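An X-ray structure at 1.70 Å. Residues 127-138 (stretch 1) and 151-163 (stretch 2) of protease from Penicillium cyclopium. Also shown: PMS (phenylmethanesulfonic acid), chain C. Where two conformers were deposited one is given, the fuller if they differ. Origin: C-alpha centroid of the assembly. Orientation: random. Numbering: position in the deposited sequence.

Stretch 1, residues 127-138: ATGKSVMNMSLG
Stretch 2, residues 151-163: NVVRSGVFLSVAA

The two stretches form a pair of neighbouring parallel β-strands, joined by a regular ladder of backbone hydrogen bonds and reinforced by apolar packing, most of it on the face that carries Met-133 and Leu-159, with 690 Å² buried between them when both sides are summed.

The strand through Met-135 and the strand ending at Ala-162 run in the same direction, their axes diverging by 25° and approaching to 4.5 Å. The register is set by the bridges Val-132 with Phe-158, Met-133 with Leu-159, Asn-134 with Ser-160 and Met-135 with Val-161, whose CA–CA distances are 4.7, 4.8, 5.1 and 4.9 Å. Extended backbone angles support this assignment, for example -124/134 at Met-133 and -130/111 at Leu-159.

As expected of parallel strands, Met-133 and Met-135 each bond through N and O to the two residues flanking their partners, and Ser-131 contributes its O alone. Phe-158 N donates to Ser-131 O (3.0 Å), Met-133 N to Phe-158 O (2.7 Å), Ser-160 N to Met-133 O (3.0 Å), Met-135 N to Ser-160 O (2.9 Å) and Ala-162 N to Met-135 O (3.1 Å), with N-H...O angles of 155–165°. The same carbonyls receive CA-H...O contacts from Leu-159 CA to Met-133 O and from Val-161 CA to Met-135 O, both 3.4 Å.

Before the ladder, two loops meet. Ala-127 to Lys-130 form a type II turn, closed by Lys-130 N to Ala-127 O at 2.9 Å; Ser-131 OG (chi1 m) also donates to Ala-127 O, at 2.8 Å. Stretch 2 leaves its helix at Ser-155, whose OG donates to Asn-151 O (2.8 Å), and turns through Gly-156 at phi/psi 87/26. Gly-129 N then donates to Gly-156 O at 2.9 Å. A CB on Gly-156 would lie 2.6 Å from Thr-128 CG2, a clash, so the close approach relies on glycine. One water links the loops, 2.5 Å from Thr-128 OG1 and donating to Ser-155 O at 2.9 Å.

Met-133, Met-135, Val-157, Leu-159 and Val-161 share one face. Met-133, extended with chi1 t, chi2 t and chi3 m, is the most heavily covered: its CB lies 3.7 Å from Val-157 CG1, its CG 3.7 Å from Leu-159 CD1, and its SD reaches Val-152 CG1 on the helix at 4.0 Å. Leu-159 (t, p) also places CD1 3.8 Å from Met-135 CG (Met-135: m, t, p). These contacts exclude water between nonpolar groups. On the other face, Val-132 (t) sets CG1 4.0 Å from Phe-158 CD2, at the ring edge and near its plane; Phe-158 has chi1 t and chi2 88°. Ser-160 (chi1 p) shares that face with Asn-134 (chi1 t).

Past the ladder, Ala-162 CB lies 4.0 Å from Ser-136 CA, and a second water donates to Leu-137 O and Ala-162 O, both at 2.9 Å. The phenyl ring of PMS rests here, its C4 3.5 Å from Gly-138 N and its C3 3.7 Å from Ala-162 CB.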

# COMPACT_ATOMS: atom_id res chain seq x y z
N ALA A 127 -5.15 18.55 -0.40
CA ALA A 127 -4.83 17.36 0.39
C ALA A 127 -3.36 17.28 0.77
O ALA A 127 -2.90 16.23 1.25
CB ALA A 127 -5.27 16.10 -0.36
N THR A 128 -2.60 18.35 0.57
CA THR A 128 -1.20 18.35 0.95
C THR A 128 -1.04 18.04 2.43
O THR A 128 -1.68 18.67 3.27
CB THR A 128 -0.58 19.70 0.62
OG1 THR A 128 -0.71 19.94 -0.79
CG2 THR A 128 0.90 19.72 1.01
N GLY A 129 -0.17 17.06 2.74
CA GLY A 129 0.05 16.60 4.08
C GLY A 129 -0.93 15.57 4.57
O GLY A 129 -0.70 15.00 5.64
N LYS A 130 -1.99 15.29 3.82
CA LYS A 130 -2.95 14.27 4.23
C LYS A 130 -3.39 13.47 3.02
O LYS A 130 -4.57 13.24 2.76
CB LYS A 130 -4.11 14.90 4.99
CG LYS A 130 -4.65 16.19 4.43
CD LYS A 130 -5.72 16.73 5.39
CE LYS A 130 -6.82 17.51 4.67
NZ LYS A 130 -6.42 18.90 4.35
N SER A 131 -2.41 13.01 2.24
CA SER A 131 -2.62 12.23 1.02
C SER A 131 -1.67 11.05 1.07
O SER A 131 -0.59 11.16 1.67
CB SER A 131 -2.28 13.00 -0.29
OG SER A 131 -3.11 14.11 -0.53
N VAL A 132 -2.04 9.95 0.38
CA VAL A 132 -1.26 8.71 0.40
C VAL A 132 -1.11 8.22 -1.03
O VAL A 132 -2.04 8.32 -1.83
CB VAL A 132 -1.97 7.65 1.29
CG1 VAL A 132 -1.34 6.26 1.10
CG2 VAL A 132 -1.91 8.10 2.74
N MET A 133 0.08 7.73 -1.36
CA MET A 133 0.30 7.12 -2.65
C MET A 133 0.83 5.72 -2.44
O MET A 133 1.76 5.53 -1.65
CB MET A 133 1.28 7.95 -3.49
CG MET A 133 1.56 7.33 -4.85
SD MET A 133 2.74 8.27 -5.87
CE MET A 133 1.76 9.69 -6.33
N ASN A 134 0.28 4.76 -3.16
CA ASN A 134 0.77 3.39 -3.08
C ASN A 134 1.42 3.00 -4.41
O ASN A 134 0.79 3.12 -5.47
CB ASN A 134 -0.35 2.41 -2.76
CG ASN A 134 0.20 1.00 -2.56
OD1 ASN A 134 0.83 0.70 -1.53
ND2 ASN A 134 0.02 0.14 -3.55
N MET A 135 2.63 2.45 -4.35
CA MET A 135 3.35 2.04 -5.56
C MET A 135 3.74 0.58 -5.39
O MET A 135 4.75 0.29 -4.76
CB MET A 135 4.58 2.88 -5.86
CG MET A 135 4.17 4.24 -6.44
SD MET A 135 5.65 5.17 -7.08
CE MET A 135 6.19 4.16 -8.44
N SER A 136 2.93 -0.32 -5.91
CA SER A 136 3.25 -1.75 -5.84
C SER A 136 3.90 -2.20 -7.12
O SER A 136 3.37 -3.04 -7.82
CB SER A 136 1.98 -2.56 -5.56
OG SER A 136 1.54 -2.40 -4.21
N LEU A 137 4.97 -1.55 -7.50
CA LEU A 137 5.71 -1.87 -8.70
C LEU A 137 7.15 -1.46 -8.44
O LEU A 137 7.45 -0.70 -7.52
CB LEU A 137 5.17 -1.16 -9.94
CG LEU A 137 5.07 0.37 -9.84
CD1 LEU A 137 6.36 1.07 -10.22
CD2 LEU A 137 3.90 0.88 -10.71
N GLY A 138 8.05 -1.98 -9.23
CA GLY A 138 9.46 -1.75 -8.94
C GLY A 138 10.25 -2.19 -10.14
O GLY A 138 9.74 -2.86 -11.04
N ASN A 151 10.40 13.43 -4.72
CA ASN A 151 9.59 14.63 -4.92
C ASN A 151 8.15 14.43 -4.45
O ASN A 151 7.52 15.37 -3.96
CB ASN A 151 9.62 15.02 -6.40
CG ASN A 151 8.84 16.28 -6.66
OD1 ASN A 151 9.21 17.35 -6.18
ND2 ASN A 151 7.74 16.16 -7.41
N VAL A 152 7.59 13.23 -4.66
CA VAL A 152 6.24 12.97 -4.14
C VAL A 152 6.20 13.27 -2.65
O VAL A 152 5.28 13.94 -2.15
CB VAL A 152 5.81 11.51 -4.43
CG1 VAL A 152 4.47 11.13 -3.71
CG2 VAL A 152 5.67 11.32 -5.92
N VAL A 153 7.16 12.71 -1.91
CA VAL A 153 7.13 12.85 -0.46
C VAL A 153 7.37 14.31 -0.06
O VAL A 153 6.70 14.85 0.82
CB VAL A 153 8.16 11.91 0.18
CG1 VAL A 153 8.22 12.11 1.72
CG2 VAL A 153 7.80 10.47 -0.12
N ARG A 154 8.31 14.97 -0.73
CA ARG A 154 8.60 16.37 -0.42
C ARG A 154 7.40 17.27 -0.68
O ARG A 154 7.26 18.32 -0.05
CB ARG A 154 9.80 16.84 -1.24
CG ARG A 154 10.64 17.86 -0.54
CD ARG A 154 11.79 18.37 -1.43
NE ARG A 154 12.48 17.33 -2.19
CZ ARG A 154 13.34 16.45 -1.68
NH1 ARG A 154 13.93 15.56 -2.48
NH2 ARG A 154 13.61 16.42 -0.38
N SER A 155 6.50 16.85 -1.58
CA SER A 155 5.28 17.61 -1.92
C SER A 155 4.10 17.30 -1.01
O SER A 155 2.99 17.75 -1.31
CB SER A 155 4.87 17.33 -3.35
OG SER A 155 5.94 17.66 -4.20
N GLY A 156 4.33 16.58 0.10
CA GLY A 156 3.28 16.31 1.06
C GLY A 156 2.41 15.09 0.80
O GLY A 156 1.25 15.06 1.25
N VAL A 157 2.91 14.08 0.08
CA VAL A 157 2.17 12.83 -0.15
C VAL A 157 3.00 11.67 0.41
O VAL A 157 4.15 11.48 0.02
CB VAL A 157 1.88 12.62 -1.65
CG1 VAL A 157 1.10 11.31 -1.88
CG2 VAL A 157 1.06 13.77 -2.24
N PHE A 158 2.41 10.90 1.34
CA PHE A 158 3.09 9.74 1.91
C PHE A 158 3.19 8.68 0.83
O PHE A 158 2.26 8.51 0.04
CB PHE A 158 2.30 9.22 3.11
CG PHE A 158 2.72 7.83 3.57
CD1 PHE A 158 3.73 7.65 4.49
CD2 PHE A 158 2.08 6.71 3.06
CE1 PHE A 158 4.09 6.36 4.91
CE2 PHE A 158 2.41 5.43 3.48
CZ PHE A 158 3.41 5.26 4.41
N LEU A 159 4.33 7.98 0.76
CA LEU A 159 4.53 7.06 -0.35
C LEU A 159 4.96 5.71 0.19
O LEU A 159 6.05 5.58 0.76
CB LEU A 159 5.54 7.64 -1.35
CG LEU A 159 5.90 6.74 -2.55
CD1 LEU A 159 4.65 6.18 -3.26
CD2 LEU A 159 6.75 7.56 -3.51
N SER A 160 4.09 4.70 0.07
CA SER A 160 4.46 3.33 0.41
C SER A 160 4.84 2.58 -0.86
O SER A 160 4.12 2.64 -1.86
CB SER A 160 3.32 2.62 1.14
OG SER A 160 2.15 2.63 0.36
N VAL A 161 5.97 1.87 -0.81
CA VAL A 161 6.55 1.20 -1.97
C VAL A 161 6.83 -0.26 -1.66
O VAL A 161 7.43 -0.57 -0.62
CB VAL A 161 7.87 1.91 -2.37
CG1 VAL A 161 8.51 1.23 -3.52
CG2 VAL A 161 7.60 3.38 -2.74
N ALA A 162 6.47 -1.15 -2.60
CA ALA A 162 6.84 -2.55 -2.48
C ALA A 162 8.35 -2.71 -2.55
O ALA A 162 9.03 -2.08 -3.38
CB ALA A 162 6.18 -3.36 -3.59
N ALA A 163 8.90 -3.56 -1.69
CA ALA A 163 10.36 -3.69 -1.70
C ALA A 163 10.87 -4.45 -2.91
O ALA A 163 12.05 -4.28 -3.28
CB ALA A 163 10.84 -4.39 -0.43
C PMS C . 4.42 -6.71 -8.59
S PMS C . 3.55 -7.33 -7.12
C1 PMS C . 5.79 -6.12 -8.21
C2 PMS C . 6.00 -5.45 -7.01
C3 PMS C . 7.25 -4.93 -6.71
C4 PMS C . 8.30 -5.08 -7.60
C5 PMS C . 8.09 -5.74 -8.80
C6 PMS C . 6.85 -6.27 -9.10
O2S PMS C . 2.50 -8.34 -7.47
O1S PMS C . 4.47 -8.11 -6.22
O HOH W 1 0.18 17.96 -2.04
O HOH W 2 9.64 -0.51 -5.70